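Local coordinates for protein protoporphyrinogen oxidase (Exiguobacterium sibiricum, PDB 3LOV) that probably oxidises coproporphyrinogen III to coproporphyrin III with bound FAD and molecular oxygen, a step of heme b biosynthesis, at residues A[87-98]-A[327-338]. Residues are numbered along the deposited sequence; the frame is centred on the assembly and turned at random.
Sequences TSQAFILDTGGL and GTGFVVNRRAPY
Leu93 is gripped through both backbone polar atoms by strand 329-332 and the turn after it: its N donates to Val331 O (2.9 Å), and its O accepts from Asn333 N (2.8 Å, 171° at the hydrogen). Phe91 repeats the pattern with Gly329 O and Val331 N, and Gln89 O receives Thr328 N; the bonds to Gly329 O and Gln89 O are both more bent than the two made by Leu93. The bonds become straighter toward Asn333, whose side chain closes an Asx turn. With CG anti to the backbone N (chi1 -175°), its OD1 takes Arg335 N at 2.8 Å and Arg335 NH1, with OD1 lying in the guanidinium plane. Replacing Asn333 by alanine is likely to leave Arg335 N and NH1 without their shared acceptor and the guanidinium less fixed in its rotation. Water 4 links Asp94 O to Tyr338 OH. On the sheet face of Leu93 and Phe330, Leu93 CD2 sits over one face of the Tyr338 ring, 3.8 Å from its centroid in a CH-pi contact, and also meets Phe330 CE1 at 3.9 Å; Ile391 of helix 377-392 touches all three side chains. Leu98 CD2 meets Phe330 CB (3.8 Å). On the other face, Ile92 CD1 presses tightly on Val331 CG2 (3.4 Å). The hairpin of strands 90-94 and 97-100 thereby forms the edge of the mixed sheet, backbone bonds fixing its register and an apolar face turned to the helix.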
# COMPACT_ATOMS: atom_id res chain seq x y z
N THR A 87 9.81 14.80 8.52
CA THR A 87 8.55 15.53 8.49
C THR A 87 8.87 17.01 8.37
O THR A 87 9.84 17.47 8.97
CB THR A 87 7.74 15.24 9.78
OG1 THR A 87 8.46 15.73 10.92
CG2 THR A 87 7.54 13.74 9.95
N SER A 88 8.10 17.77 7.59
CA SER A 88 8.24 19.25 7.56
C SER A 88 6.89 19.96 7.30
O SER A 88 6.16 20.23 8.26
CB SER A 88 9.37 19.75 6.64
OG SER A 88 9.14 19.45 5.28
N GLN A 89 6.56 20.25 6.04
CA GLN A 89 5.21 20.71 5.70
C GLN A 89 4.62 19.90 4.51
O GLN A 89 5.26 19.73 3.47
CB GLN A 89 5.19 22.23 5.39
CG GLN A 89 3.74 22.82 5.22
CD GLN A 89 2.94 22.93 6.53
OE1 GLN A 89 3.25 23.75 7.40
NE2 GLN A 89 1.90 22.10 6.67
N ALA A 90 3.40 19.41 4.69
CA ALA A 90 2.68 18.80 3.57
C ALA A 90 1.46 19.67 3.18
O ALA A 90 0.99 20.50 3.98
CB ALA A 90 2.26 17.39 3.92
N PHE A 91 0.95 19.43 1.97
CA PHE A 91 -0.04 20.30 1.34
C PHE A 91 -1.16 19.48 0.73
O PHE A 91 -1.02 18.27 0.49
CB PHE A 91 0.58 21.15 0.22
CG PHE A 91 1.69 22.07 0.66
CD1 PHE A 91 1.41 23.35 1.15
CD2 PHE A 91 3.04 21.68 0.51
CE1 PHE A 91 2.45 24.22 1.52
CE2 PHE A 91 4.09 22.54 0.86
CZ PHE A 91 3.80 23.81 1.37
N ILE A 92 -2.30 20.14 0.54
CA ILE A 92 -3.40 19.66 -0.31
C ILE A 92 -3.45 20.63 -1.47
O ILE A 92 -3.51 21.85 -1.25
CB ILE A 92 -4.82 19.72 0.31
CG1 ILE A 92 -4.88 19.12 1.72
CG2 ILE A 92 -5.79 18.95 -0.54
CD1 ILE A 92 -4.88 17.58 1.78
N LEU A 93 -3.44 20.09 -2.68
CA LEU A 93 -3.74 20.82 -3.90
C LEU A 93 -5.18 20.60 -4.30
O LEU A 93 -5.60 19.46 -4.55
CB LEU A 93 -2.85 20.33 -5.05
CG LEU A 93 -2.91 21.03 -6.41
CD1 LEU A 93 -2.46 22.49 -6.33
CD2 LEU A 93 -2.00 20.30 -7.37
N ASP A 94 -5.95 21.67 -4.35
CA ASP A 94 -7.25 21.65 -5.00
C ASP A 94 -7.36 22.72 -6.09
O ASP A 94 -6.36 23.33 -6.49
CB ASP A 94 -8.35 21.78 -3.97
CG ASP A 94 -8.35 23.12 -3.26
OD1 ASP A 94 -7.68 24.10 -3.69
OD2 ASP A 94 -9.03 23.17 -2.23
N THR A 95 -8.58 22.95 -6.56
CA THR A 95 -8.80 23.87 -7.66
C THR A 95 -8.41 25.29 -7.23
O THR A 95 -7.99 26.08 -8.07
CB THR A 95 -10.24 23.81 -8.16
OG1 THR A 95 -11.13 23.92 -7.05
CG2 THR A 95 -10.52 22.52 -8.80
N GLY A 96 -8.49 25.57 -5.93
CA GLY A 96 -8.05 26.84 -5.39
C GLY A 96 -6.57 26.99 -5.09
O GLY A 96 -6.17 27.96 -4.45
N GLY A 97 -5.73 26.04 -5.51
CA GLY A 97 -4.28 26.12 -5.28
C GLY A 97 -3.71 25.18 -4.21
O GLY A 97 -4.36 24.21 -3.81
N LEU A 98 -2.50 25.49 -3.77
CA LEU A 98 -1.76 24.68 -2.81
C LEU A 98 -1.98 25.20 -1.39
O LEU A 98 -1.55 26.29 -1.06
CB LEU A 98 -0.26 24.72 -3.12
CG LEU A 98 0.51 23.48 -3.56
CD1 LEU A 98 2.02 23.77 -3.34
CD2 LEU A 98 0.09 22.20 -2.85
N GLY A 327 8.26 21.83 1.29
CA GLY A 327 7.90 20.80 2.27
C GLY A 327 8.14 19.41 1.72
O GLY A 327 8.86 19.26 0.71
N THR A 328 7.55 18.37 2.32
CA THR A 328 7.83 16.99 1.88
C THR A 328 7.00 16.59 0.67
O THR A 328 7.48 15.77 -0.12
CB THR A 328 7.65 15.98 2.98
OG1 THR A 328 6.39 16.22 3.63
CG2 THR A 328 8.83 16.06 3.99
N GLY A 329 5.78 17.12 0.54
CA GLY A 329 4.98 16.93 -0.67
C GLY A 329 3.53 17.32 -0.54
O GLY A 329 3.14 18.00 0.41
N PHE A 330 2.72 16.90 -1.51
CA PHE A 330 1.29 17.23 -1.52
C PHE A 330 0.43 16.10 -2.08
O PHE A 330 0.92 15.30 -2.89
CB PHE A 330 1.04 18.55 -2.29
CG PHE A 330 1.42 18.52 -3.76
CD1 PHE A 330 0.52 18.05 -4.72
CD2 PHE A 330 2.66 19.00 -4.19
CE1 PHE A 330 0.87 18.01 -6.05
CE2 PHE A 330 3.01 18.97 -5.54
CZ PHE A 330 2.11 18.49 -6.47
N VAL A 331 -0.83 16.05 -1.63
CA VAL A 331 -1.88 15.19 -2.21
C VAL A 331 -2.87 16.07 -3.00
O VAL A 331 -3.05 17.26 -2.69
CB VAL A 331 -2.60 14.40 -1.10
CG1 VAL A 331 -1.65 13.38 -0.47
CG2 VAL A 331 -3.13 15.34 -0.02
N VAL A 332 -3.47 15.53 -4.07
CA VAL A 332 -4.35 16.30 -4.94
C VAL A 332 -5.83 15.90 -4.79
O VAL A 332 -6.20 14.71 -4.84
CB VAL A 332 -3.95 16.14 -6.43
CG1 VAL A 332 -4.80 17.08 -7.38
CG2 VAL A 332 -2.45 16.39 -6.58
N ASN A 333 -6.68 16.90 -4.65
CA ASN A 333 -8.12 16.66 -4.68
C ASN A 333 -8.49 16.15 -6.09
O ASN A 333 -8.07 16.73 -7.09
CB ASN A 333 -8.89 17.91 -4.31
CG ASN A 333 -10.39 17.66 -4.20
OD1 ASN A 333 -11.00 17.01 -5.07
ND2 ASN A 333 -10.99 18.17 -3.14
N ARG A 334 -9.23 15.05 -6.12
CA ARG A 334 -9.60 14.38 -7.37
C ARG A 334 -10.43 15.29 -8.30
O ARG A 334 -10.47 15.06 -9.53
CB ARG A 334 -10.41 13.14 -7.04
CG ARG A 334 -11.81 13.46 -6.49
CD ARG A 334 -12.40 12.28 -5.66
NE ARG A 334 -12.43 11.06 -6.44
CZ ARG A 334 -12.81 9.87 -5.97
NH1 ARG A 334 -13.18 9.71 -4.71
NH2 ARG A 334 -12.81 8.82 -6.77
N ARG A 335 -11.09 16.30 -7.73
CA ARG A 335 -11.85 17.26 -8.52
C ARG A 335 -11.00 18.26 -9.30
O ARG A 335 -11.52 18.91 -10.19
CB ARG A 335 -12.86 18.04 -7.64
CG ARG A 335 -13.88 17.14 -7.02
CD ARG A 335 -14.60 17.82 -5.83
NE ARG A 335 -15.40 16.80 -5.17
CZ ARG A 335 -14.91 15.82 -4.41
NH1 ARG A 335 -13.59 15.73 -4.20
NH2 ARG A 335 -15.73 14.93 -3.86
N ALA A 336 -9.70 18.38 -8.99
CA ALA A 336 -8.88 19.49 -9.53
C ALA A 336 -8.38 19.12 -10.91
O ALA A 336 -8.28 17.95 -11.21
CB ALA A 336 -7.68 19.82 -8.58
N PRO A 337 -8.02 20.10 -11.75
CA PRO A 337 -7.63 19.75 -13.14
C PRO A 337 -6.17 19.29 -13.31
O PRO A 337 -5.35 20.02 -13.89
CB PRO A 337 -7.93 21.06 -13.90
CG PRO A 337 -7.70 22.13 -12.88
CD PRO A 337 -8.19 21.56 -11.59
N TYR A 338 -5.85 18.10 -12.80
CA TYR A 338 -4.49 17.55 -12.84
C TYR A 338 -4.52 16.07 -13.10
O TYR A 338 -5.46 15.40 -12.74
CB TYR A 338 -3.76 17.80 -11.50
CG TYR A 338 -3.66 19.24 -11.14
CD1 TYR A 338 -2.66 20.04 -11.70
CD2 TYR A 338 -4.55 19.82 -10.28
CE1 TYR A 338 -2.55 21.37 -11.40
CE2 TYR A 338 -4.46 21.17 -9.97
CZ TYR A 338 -3.45 21.94 -10.53
OH TYR A 338 -3.33 23.29 -10.25
O HOH W 1 6.10 17.11 5.96
O HOH W 2 0.52 16.32 1.45
O HOH W 3 -9.50 19.85 -1.27
O HOH W 4 -4.86 24.46 -8.38